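Nucleoside kinase (Methanococcus jannaschii, PDB 2C4E) catalyses the ATP-dependent phosphorylation of nucleosides, above all inosine, guanosine and cytidine, to their monophosphates with magnesium or manganese as cofactor. Local coordinates at residues A[14-19]-A[96-101]; A[38-43]-A[283-288]; A[67-72]-A[88-93]. All blocks are in the same frame, centred on the assembly; numbering follows the deposited sequence.

Interaction 1: residues A[14-19]-A[96-101]; sequences TALDYI and TPKAWI
Y18 lies beside W100 and crosses K98 obliquely, its neighbours on the adjoining parallel strand. Its CD1 is 3.9 Å from CD1 of W100; the two ring planes stand at 48°, so the rings pack obliquely. Further out, CE1 of Y18 rests 3.8 Å from CG of K98, with that CG at the edge of the phenol ring, near its plane, and CD and CE continuing past CE1 toward OH. L16 runs side by side with that lysine, CD1 to CE 4.0 Å. L16, Y18, K98 and W100 share one face of the sheet; D17, I19, A99 and I101 share the other, where OD1 of D17 comes 3.6 Å from CB of A99.

Four backbone hydrogen bonds set this register. L16 N donates to P97 O and A99 N to L16 O; then Y18 N meets A99 O at 2.8 Å, and I101 N closes the series on Y18 O. Further out, the K98 chain bends at chi4 (80°), and NZ binds T96 O at 2.8 Å on a lone pair while forming salt bridges to D68 and E95. That buried ammonium is thus gripped by two carboxylates and a carbonyl, which would probably favour its charged form.

Beyond W100 comes the second subunit, whose own W100 and F20 meet the indole. This is the central parallel pair of the four-stranded lid sheet of the ribokinase fold, here lying at the dimer contact and carrying the substrate-binding D17.

Interaction 2: residues A[38-43]-A[283-288]; sequences RKYYGG and CQTNLP
Y41 and Q284 meet where the end of lid strand 33-42 of the ribokinase fold lies against the loop between helices 263-277 and 290-299, shortly before G43, the substrate-binding residue at the N-cap of helix 44-54. Water carries the polar part. Y41 O accepts from two waters: one, 2.8 Å away, accepts in turn from Q284 N, and the other, at 2.7 Å, accepts from C283 N at 3.0 Å. A single carbonyl is thus tied to two successive amides with no direct hydrogen bond between the segments.

The van der Waals part belongs to Q284, whose chain is extended beyond CG (chi2 174°). Its carboxamide lies against the Y41 backbone and CB, while OE1 bonds to Y77, and NE2 to Y74 and to the substrate-binding N47. An alanine here would probably cost N47, Y74 and the Y77 hydroxyl their bonds to this amide and open a gap beside Y41. The Y41 ring itself stacks on Y74, away from the loop.

At the outer end the contact is thinner: CG2 of T285, whose OG1 turns to the carbonyls of K281 and G282, touches CD2 of the Y40 ring obliquely at 4.0 Å.

Interaction 3: residues A[67-72]-A[88-93]; sequences YDFKNS and LYYSEE
K70 crosses Y90 obliquely, along its CD2 side, and every carbon beyond CB meets the tyrosine. From CB, a chi1 of -105°, off the usual staggered values, puts CG 3.6 Å from CD2 of Y90, with CE2 slightly farther. The chain bends at chi2 (144°), and CD keeps to the same ring carbon, CD2 of Y90, at 3.7 Å. CE moves back toward the root of the tyrosine, between its CD2 and CB. At the tip, NZ sits 3.5 Å from CB of Y90, so the ammonium ends beside the aliphatic stem and not over the ring. A carboxylate oxygen of E92, OE2, stands 5.9 Å from NZ, too far for a salt bridge. The exposed lysine also touches a crystal neighbour, which may help to set its pose.

F69 meets the far part of the same tyrosine, and the two side chains cross at about a right angle. CD2 of F69 lies 3.6 Å from OH of Y90, which approaches the phenyl edge near its plane; that hydroxyl has its hydrogen bond with E75. CE2 of F69 also packs 3.6 Å from CD1 of L88.

At the other end, the Y67 ring lies by the backbone of the partner segment: its CE2 comes 3.4 Å from O of E93, which sits at the ring edge.

Residues 67-72 lie in the loop between strand 64-65 and helix 73-80, with a type II turn from F69 to S72. F69 packs down on Y74, E75 and L78 of that helix, while Y90 lies on strand 89-90, which pairs in parallel with strand 64-65.

Overall arrangement
Interactions 1 and 2 share the lid sheet: strand 15-21 is flanked by 33-42 and 98-103, and A15 O to G42 N and D17 O to Y40 N, both 2.8 Å, probably are hydrogen bonds joining them. Interaction 3 sits about 15 Å from interaction 1, centre to centre, and is coupled to it by D68, whose OD2 meets K98 NZ at 2.7 Å in a salt bridge and whose OD1 probably bonds T96 OG1. Interactions 2 and 3 do not touch; their nearest atoms are about 5 Å apart. D17 and G43 bring interactions 1 and 2 to the substrate site, whereas the F69 side chain of interaction 3 stays about 9 Å from G43.

Interaction 1: residues A[14-19]-A[96-101]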
loop_
_atom_site.group_PDB
_atom_site.type_symbol
_atom_site.label_atom_id
_atom_site.label_comp_id
_atom_site.label_asym_id
_atom_site.label_seq_id
_atom_site.Cartn_x
_atom_site.Cartn_y
_atom_site.Cartn_z
ATOM N N THR A 14 0.880 -10.806 -13.496
ATOM C CA THR A 14 0.065 -9.685 -13.883
ATOM C C THR A 14 -0.309 -8.952 -12.592
ATOM O O THR A 14 -0.886 -9.544 -11.689
ATOM C CB THR A 14 -1.176 -10.197 -14.623
ATOM O OG1 THR A 14 -0.781 -10.744 -15.891
ATOM C CG2 THR A 14 -2.108 -9.056 -14.956
ATOM N N ALA A 15 0.054 -7.676 -12.494
ATOM C CA ALA A 15 -0.067 -6.934 -11.236
ATOM C C ALA A 15 -0.467 -5.485 -11.434
ATOM O O ALA A 15 -0.286 -4.932 -12.506
ATOM C CB ALA A 15 1.245 -6.984 -10.473
ATOM N N LEU A 16 -1.001 -4.877 -10.377
ATOM C CA LEU A 16 -1.272 -3.443 -10.354
ATOM C C LEU A 16 -0.181 -2.762 -9.538
ATOM O O LEU A 16 0.044 -3.139 -8.395
ATOM C CB LEU A 16 -2.637 -3.183 -9.723
ATOM C CG LEU A 16 -3.787 -3.839 -10.491
ATOM C CD1 LEU A 16 -4.991 -4.051 -9.581
ATOM C CD2 LEU A 16 -4.136 -2.985 -11.701
ATOM N N ASP A 17 0.492 -1.777 -10.133
ATOM C CA ASP A 17 1.594 -1.048 -9.511
ATOM C C ASP A 17 1.104 0.319 -9.006
ATOM O O ASP A 17 0.440 1.053 -9.730
ATOM C CB ASP A 17 2.724 -0.805 -10.519
ATOM C CG ASP A 17 3.353 -2.088 -11.060
ATOM O OD1 ASP A 17 3.211 -3.166 -10.446
ATOM O OD2 ASP A 17 4.043 -2.084 -12.099
ATOM N N TYR A 18 1.442 0.654 -7.767
ATOM C CA TYR A 18 1.020 1.917 -7.170
ATOM C C TYR A 18 2.211 2.689 -6.656
ATOM O O TYR A 18 2.933 2.207 -5.785
ATOM C CB TYR A 18 0.093 1.675 -5.986
ATOM C CG TYR A 18 -1.159 0.913 -6.312
ATOM C CD1 TYR A 18 -1.146 -0.479 -6.401
ATOM C CD2 TYR A 18 -2.365 1.578 -6.516
ATOM C CE1 TYR A 18 -2.299 -1.188 -6.688
ATOM C CE2 TYR A 18 -3.528 0.873 -6.809
ATOM C CZ TYR A 18 -3.488 -0.506 -6.886
ATOM O OH TYR A 18 -4.633 -1.208 -7.166
ATOM N N ILE A 19 2.387 3.909 -7.153
ATOM C CA ILE A 19 3.515 4.740 -6.754
ATOM C C ILE A 19 3.017 5.865 -5.857
ATOM O O ILE A 19 2.178 6.680 -6.253
ATOM C CB ILE A 19 4.273 5.242 -8.005
ATOM C CG1 ILE A 19 4.804 4.023 -8.776
ATOM C CG2 ILE A 19 5.416 6.139 -7.605
ATOM C CD1 ILE A 19 5.217 4.293 -10.222
ATOM N N THR A 96 -5.781 -9.579 -6.678
ATOM C CA THR A 96 -4.727 -9.553 -7.707
ATOM C C THR A 96 -3.391 -9.085 -7.104
ATOM O O THR A 96 -3.403 -8.157 -6.297
ATOM C CB THR A 96 -5.139 -8.565 -8.845
ATOM O OG1 THR A 96 -6.397 -8.969 -9.407
ATOM C CG2 THR A 96 -4.144 -8.577 -10.031
ATOM N N PRO A 97 -2.239 -9.676 -7.480
ATOM C CA PRO A 97 -0.950 -9.188 -6.966
ATOM C C PRO A 97 -0.752 -7.685 -7.178
ATOM O O PRO A 97 -1.165 -7.143 -8.209
ATOM C CB PRO A 97 0.082 -9.991 -7.778
ATOM C CG PRO A 97 -0.626 -11.270 -8.092
ATOM C CD PRO A 97 -2.063 -10.856 -8.352
ATOM N N LYS A 98 -0.134 -7.025 -6.204
ATOM C CA LYS A 98 0.059 -5.566 -6.252
ATOM C C LYS A 98 1.441 -5.173 -5.743
ATOM O O LYS A 98 1.981 -5.847 -4.880
ATOM C CB LYS A 98 -1.011 -4.868 -5.415
ATOM C CG LYS A 98 -2.391 -4.926 -6.040
ATOM C CD LYS A 98 -3.483 -4.540 -5.070
ATOM C CE LYS A 98 -4.862 -4.808 -5.670
ATOM N NZ LYS A 98 -5.262 -6.264 -5.562
ATOM N N ALA A 99 2.010 -4.107 -6.308
ATOM C CA ALA A 99 3.285 -3.571 -5.851
ATOM C C ALA A 99 3.054 -2.161 -5.312
ATOM O O ALA A 99 2.652 -1.287 -6.068
ATOM C CB ALA A 99 4.305 -3.561 -7.007
ATOM N N TRP A 100 3.278 -1.977 -4.009
ATOM C CA TRP A 100 3.111 -0.690 -3.305
ATOM C C TRP A 100 4.459 -0.023 -3.063
ATOM O O TRP A 100 5.195 -0.417 -2.136
ATOM C CB TRP A 100 2.469 -0.882 -1.928
ATOM C CG TRP A 100 1.003 -1.186 -1.911
ATOM C CD1 TRP A 100 0.023 -0.601 -2.656
ATOM C CD2 TRP A 100 0.351 -2.148 -1.080
ATOM N NE1 TRP A 100 -1.202 -1.147 -2.346
ATOM C CE2 TRP A 100 -1.027 -2.103 -1.381
ATOM C CE3 TRP A 100 0.796 -3.058 -0.111
ATOM C CZ2 TRP A 100 -1.963 -2.933 -0.756
ATOM C CZ3 TRP A 100 -0.133 -3.881 0.511
ATOM C CH2 TRP A 100 -1.495 -3.810 0.187
ATOM N N ILE A 101 4.751 1.016 -3.855
ATOM C CA ILE A 101 6.095 1.583 -3.950
ATOM C C ILE A 101 6.130 2.962 -3.341
ATOM O O ILE A 101 5.659 3.935 -3.939
ATOM C CB ILE A 101 6.562 1.669 -5.424
ATOM C CG1 ILE A 101 6.538 0.294 -6.075
ATOM C CG2 ILE A 101 7.973 2.253 -5.502
ATOM C CD1 ILE A 101 6.525 0.328 -7.612
#

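Interaction 2: residues A[38-43]-A[283-288]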
loop_
_atom_site.group_PDB
_atom_site.type_symbol
_atom_site.label_atom_id
_atom_site.label_comp_id
_atom_site.label_asym_id
_atom_site.label_seq_id
_atom_site.Cartn_x
_atom_site.Cartn_y
_atom_site.Cartn_z
ATOM N N ARG A 38 -1.604 6.895 -8.028
ATOM C CA ARG A 38 -2.179 6.392 -9.250
ATOM C C ARG A 38 -1.770 4.934 -9.375
ATOM O O ARG A 38 -0.669 4.541 -8.908
ATOM C CB ARG A 38 -1.730 7.200 -10.471
ATOM C CG ARG A 38 -2.630 6.988 -11.687
ATOM C CD ARG A 38 -2.099 7.604 -12.980
ATOM N NE ARG A 38 -2.687 6.989 -14.172
ATOM C CZ ARG A 38 -2.542 7.449 -15.416
ATOM N NH1 ARG A 38 -1.824 8.542 -15.660
ATOM N NH2 ARG A 38 -3.121 6.808 -16.425
ATOM N N LYS A 39 -2.692 4.169 -9.990
ATOM C CA LYS A 39 -2.543 2.753 -10.327
ATOM C C LYS A 39 -2.026 2.660 -11.768
ATOM O O LYS A 39 -2.481 3.401 -12.639
ATOM C CB LYS A 39 -3.935 2.110 -10.186
ATOM C CG LYS A 39 -4.132 0.678 -10.618
ATOM C CD LYS A 39 -5.606 0.424 -11.017
ATOM C CE LYS A 39 -6.271 -0.693 -10.215
ATOM N NZ LYS A 39 -7.600 -0.283 -9.677
ATOM N N TYR A 40 -1.049 1.784 -12.002
ATOM C CA TYR A 40 -0.542 1.496 -13.351
ATOM C C TYR A 40 -0.638 0.010 -13.593
ATOM O O TYR A 40 -0.393 -0.783 -12.691
ATOM C CB TYR A 40 0.920 1.906 -13.512
ATOM C CG TYR A 40 1.150 3.384 -13.352
ATOM C CD1 TYR A 40 1.580 3.903 -12.141
ATOM C CD2 TYR A 40 0.926 4.262 -14.410
ATOM C CE1 TYR A 40 1.782 5.264 -11.978
ATOM C CE2 TYR A 40 1.135 5.625 -14.264
ATOM C CZ TYR A 40 1.561 6.119 -13.043
ATOM O OH TYR A 40 1.769 7.463 -12.880
ATOM N N TYR A 41 -0.993 -0.357 -14.818
ATOM C CA TYR A 41 -1.004 -1.757 -15.210
ATOM C C TYR A 41 0.436 -2.250 -15.254
ATOM O O TYR A 41 1.316 -1.606 -15.837
ATOM C CB TYR A 41 -1.729 -1.932 -16.549
ATOM C CG TYR A 41 -3.185 -1.494 -16.506
ATOM C CD1 TYR A 41 -3.718 -0.670 -17.494
ATOM C CD2 TYR A 41 -4.020 -1.883 -15.463
ATOM C CE1 TYR A 41 -5.035 -0.268 -17.452
ATOM C CE2 TYR A 41 -5.338 -1.478 -15.413
ATOM C CZ TYR A 41 -5.844 -0.669 -16.409
ATOM O OH TYR A 41 -7.162 -0.263 -16.353
ATOM N N GLY A 42 0.674 -3.391 -14.612
ATOM C CA GLY A 42 2.013 -3.929 -14.458
ATOM C C GLY A 42 2.078 -5.436 -14.336
ATOM O O GLY A 42 1.172 -6.151 -14.791
ATOM N N GLY A 43 3.151 -5.906 -13.706
ATOM C CA GLY A 43 3.492 -7.320 -13.646
ATOM C C GLY A 43 4.410 -7.667 -14.807
ATOM O O GLY A 43 4.079 -7.373 -15.948
ATOM N N CYS A 283 4.791 0.912 -16.628
ATOM C CA CYS A 283 5.543 -0.025 -17.461
ATOM C C CYS A 283 4.931 -0.230 -18.834
ATOM O O CYS A 283 5.615 -0.691 -19.752
ATOM C CB CYS A 283 5.661 -1.368 -16.761
ATOM S SG CYS A 283 6.644 -1.325 -15.262
ATOM N N GLN A 284 3.656 0.099 -18.987
ATOM C CA GLN A 284 2.976 -0.115 -20.263
ATOM C C GLN A 284 2.514 1.173 -20.935
ATOM O O GLN A 284 1.982 1.142 -22.045
ATOM C CB GLN A 284 1.788 -1.055 -20.069
ATOM C CG GLN A 284 2.178 -2.391 -19.459
ATOM C CD GLN A 284 0.986 -3.259 -19.130
ATOM O OE1 GLN A 284 -0.098 -3.031 -19.638
ATOM N NE2 GLN A 284 1.189 -4.264 -18.289
ATOM N N THR A 285 2.721 2.306 -20.275
ATOM C CA THR A 285 2.103 3.547 -20.723
ATOM C C THR A 285 2.622 4.060 -22.070
ATOM O O THR A 285 1.830 4.522 -22.881
ATOM C CB THR A 285 2.216 4.622 -19.630
ATOM O OG1 THR A 285 3.582 4.774 -19.230
ATOM C CG2 THR A 285 1.517 4.158 -18.380
ATOM N N ASN A 286 3.928 3.944 -22.322
ATOM C CA ASN A 286 4.526 4.453 -23.561
ATOM C C ASN A 286 5.151 3.347 -24.397
ATOM O O ASN A 286 6.211 3.537 -24.997
ATOM C CB ASN A 286 5.572 5.545 -23.255
ATOM C CG ASN A 286 5.821 6.479 -24.440
ATOM O OD1 ASN A 286 6.977 6.774 -24.791
ATOM N ND2 ASN A 286 4.746 6.954 -25.056
ATOM N N LEU A 287 4.475 2.200 -24.453
ATOM C CA LEU A 287 4.951 1.091 -25.271
ATOM C C LEU A 287 4.778 1.449 -26.743
ATOM O O LEU A 287 3.700 1.886 -27.162
ATOM C CB LEU A 287 4.219 -0.210 -24.921
ATOM C CG LEU A 287 4.667 -0.852 -23.606
ATOM C CD1 LEU A 287 3.687 -1.929 -23.185
ATOM C CD2 LEU A 287 6.065 -1.434 -23.684
ATOM N N PRO A 288 5.847 1.322 -27.531
ATOM C CA PRO A 288 5.805 1.745 -28.930
ATOM C C PRO A 288 5.276 0.687 -29.906
ATOM O O PRO A 288 5.257 -0.512 -29.608
ATOM C CB PRO A 288 7.273 2.027 -29.226
ATOM C CG PRO A 288 7.988 0.981 -28.426
ATOM C CD PRO A 288 7.182 0.814 -27.153
HETATM O O HOH W 1 1.541 0.910 -17.135
HETATM O O HOH W 2 3.316 -0.486 -14.477
#

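Interaction 3: residues A[67-72]-A[88-93]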
loop_
_atom_site.group_PDB
_atom_site.type_symbol
_atom_site.label_atom_id
_atom_site.label_comp_id
_atom_site.label_asym_id
_atom_site.label_seq_id
_atom_site.Cartn_x
_atom_site.Cartn_y
_atom_site.Cartn_z
ATOM N N TYR A 67 -10.119 -11.717 -7.451
ATOM C CA TYR A 67 -11.530 -11.344 -7.574
ATOM C C TYR A 67 -11.743 -9.898 -8.024
ATOM O O TYR A 67 -12.839 -9.547 -8.496
ATOM C CB TYR A 67 -12.283 -11.605 -6.251
ATOM C CG TYR A 67 -11.758 -10.849 -5.027
ATOM C CD1 TYR A 67 -12.016 -9.487 -4.855
ATOM C CD2 TYR A 67 -11.019 -11.502 -4.033
ATOM C CE1 TYR A 67 -11.542 -8.789 -3.735
ATOM C CE2 TYR A 67 -10.542 -10.814 -2.909
ATOM C CZ TYR A 67 -10.809 -9.457 -2.767
ATOM O OH TYR A 67 -10.341 -8.762 -1.668
ATOM N N ASP A 68 -10.714 -9.060 -7.846
ATOM C CA ASP A 68 -10.760 -7.651 -8.253
ATOM C C ASP A 68 -10.237 -7.417 -9.668
ATOM O O ASP A 68 -10.207 -6.285 -10.141
ATOM C CB ASP A 68 -10.009 -6.763 -7.251
ATOM C CG ASP A 68 -8.513 -7.032 -7.218
ATOM O OD1 ASP A 68 -8.095 -8.137 -7.621
ATOM O OD2 ASP A 68 -7.685 -6.198 -6.794
ATOM N N PHE A 69 -9.796 -8.483 -10.328
ATOM C CA PHE A 69 -9.455 -8.417 -11.746
ATOM C C PHE A 69 -10.726 -8.464 -12.583
ATOM O O PHE A 69 -10.872 -7.688 -13.518
ATOM C CB PHE A 69 -8.556 -9.588 -12.136
ATOM C CG PHE A 69 -7.767 -9.355 -13.397
ATOM C CD1 PHE A 69 -6.584 -8.639 -13.356
ATOM C CD2 PHE A 69 -8.204 -9.861 -14.619
ATOM C CE1 PHE A 69 -5.834 -8.436 -14.511
ATOM C CE2 PHE A 69 -7.465 -9.648 -15.778
ATOM C CZ PHE A 69 -6.279 -8.938 -15.723
ATOM N N LYS A 70 -11.621 -9.393 -12.240
ATOM C CA LYS A 70 -12.887 -9.597 -12.952
ATOM C C LYS A 70 -13.632 -8.279 -13.192
ATOM O O LYS A 70 -14.000 -7.581 -12.247
ATOM C CB LYS A 70 -13.800 -10.562 -12.171
ATOM C CG LYS A 70 -13.893 -11.971 -12.748
ATOM C CD LYS A 70 -13.984 -13.019 -11.646
ATOM C CE LYS A 70 -14.259 -14.403 -12.207
ATOM N NZ LYS A 70 -13.888 -15.478 -11.244
ATOM N N ASN A 71 -13.820 -7.951 -14.471
ATOM C CA ASN A 71 -14.554 -6.761 -14.918
ATOM C C ASN A 71 -13.850 -5.432 -14.620
ATOM O O ASN A 71 -14.405 -4.364 -14.880
ATOM C CB ASN A 71 -15.976 -6.726 -14.337
ATOM C CG ASN A 71 -16.719 -8.047 -14.497
ATOM O OD1 ASN A 71 -17.554 -8.404 -13.663
ATOM N ND2 ASN A 71 -16.432 -8.768 -15.576
ATOM N N SER A 72 -12.625 -5.495 -14.106
ATOM C CA SER A 72 -11.927 -4.299 -13.653
ATOM C C SER A 72 -11.187 -3.644 -14.806
ATOM O O SER A 72 -11.210 -4.146 -15.939
ATOM C CB SER A 72 -10.955 -4.630 -12.516
ATOM O OG SER A 72 -10.967 -3.621 -11.516
ATOM N N LEU A 88 -5.765 -17.282 -18.118
ATOM C CA LEU A 88 -5.706 -16.681 -16.778
ATOM C C LEU A 88 -6.497 -17.529 -15.778
ATOM O O LEU A 88 -7.578 -18.028 -16.095
ATOM C CB LEU A 88 -6.266 -15.257 -16.754
ATOM C CG LEU A 88 -5.521 -14.121 -17.450
ATOM C CD1 LEU A 88 -6.157 -12.778 -17.097
ATOM C CD2 LEU A 88 -4.033 -14.115 -17.128
ATOM N N TYR A 89 -5.929 -17.707 -14.588
ATOM C CA TYR A 89 -6.633 -18.281 -13.460
ATOM C C TYR A 89 -7.212 -17.140 -12.632
ATOM O O TYR A 89 -6.487 -16.240 -12.228
ATOM C CB TYR A 89 -5.689 -19.123 -12.597
ATOM C CG TYR A 89 -6.393 -19.720 -11.407
ATOM C CD1 TYR A 89 -6.415 -19.055 -10.183
ATOM C CD2 TYR A 89 -7.080 -20.927 -11.517
ATOM C CE1 TYR A 89 -7.089 -19.593 -9.090
ATOM C CE2 TYR A 89 -7.754 -21.470 -10.432
ATOM C CZ TYR A 89 -7.750 -20.799 -9.224
ATOM O OH TYR A 89 -8.409 -21.323 -8.137
ATOM N N TYR A 90 -8.520 -17.179 -12.391
ATOM C CA TYR A 90 -9.205 -16.161 -11.603
ATOM C C TYR A 90 -9.499 -16.717 -10.215
ATOM O O TYR A 90 -10.222 -17.708 -10.075
ATOM C CB TYR A 90 -10.524 -15.769 -12.272
ATOM C CG TYR A 90 -10.373 -14.838 -13.454
ATOM C CD1 TYR A 90 -9.928 -15.306 -14.689
ATOM C CD2 TYR A 90 -10.691 -13.489 -13.337
ATOM C CE1 TYR A 90 -9.804 -14.444 -15.774
ATOM C CE2 TYR A 90 -10.575 -12.628 -14.407
ATOM C CZ TYR A 90 -10.128 -13.104 -15.621
ATOM O OH TYR A 90 -10.015 -12.235 -16.676
ATOM N N SER A 91 -8.939 -16.081 -9.192
ATOM C CA SER A 91 -9.152 -16.497 -7.811
ATOM C C SER A 91 -10.461 -15.912 -7.288
ATOM O O SER A 91 -10.798 -14.767 -7.586
ATOM C CB SER A 91 -7.996 -16.030 -6.927
ATOM O OG SER A 91 -8.172 -16.468 -5.592
ATOM N N GLU A 92 -11.191 -16.711 -6.515
ATOM C CA GLU A 92 -12.411 -16.261 -5.851
ATOM C C GLU A 92 -12.081 -15.602 -4.506
ATOM O O GLU A 92 -12.801 -14.711 -4.054
ATOM C CB GLU A 92 -13.364 -17.450 -5.621
ATOM C CG GLU A 92 -13.684 -18.269 -6.869
ATOM C CD GLU A 92 -14.701 -19.371 -6.616
ATOM O OE1 GLU A 92 -14.387 -20.326 -5.865
ATOM O OE2 GLU A 92 -15.825 -19.287 -7.160
ATOM N N GLU A 93 -10.990 -16.046 -3.881
ATOM C CA GLU A 93 -10.669 -15.708 -2.488
ATOM C C GLU A 93 -9.633 -14.585 -2.325
ATOM O O GLU A 93 -9.770 -13.725 -1.436
ATOM C CB GLU A 93 -10.195 -16.965 -1.732
ATOM C CG GLU A 93 -9.201 -17.848 -2.505
ATOM C CD GLU A 93 -8.455 -18.841 -1.622
ATOM O OE1 GLU A 93 -8.444 -18.664 -0.382
ATOM O OE2 GLU A 93 -7.893 -19.814 -2.164
#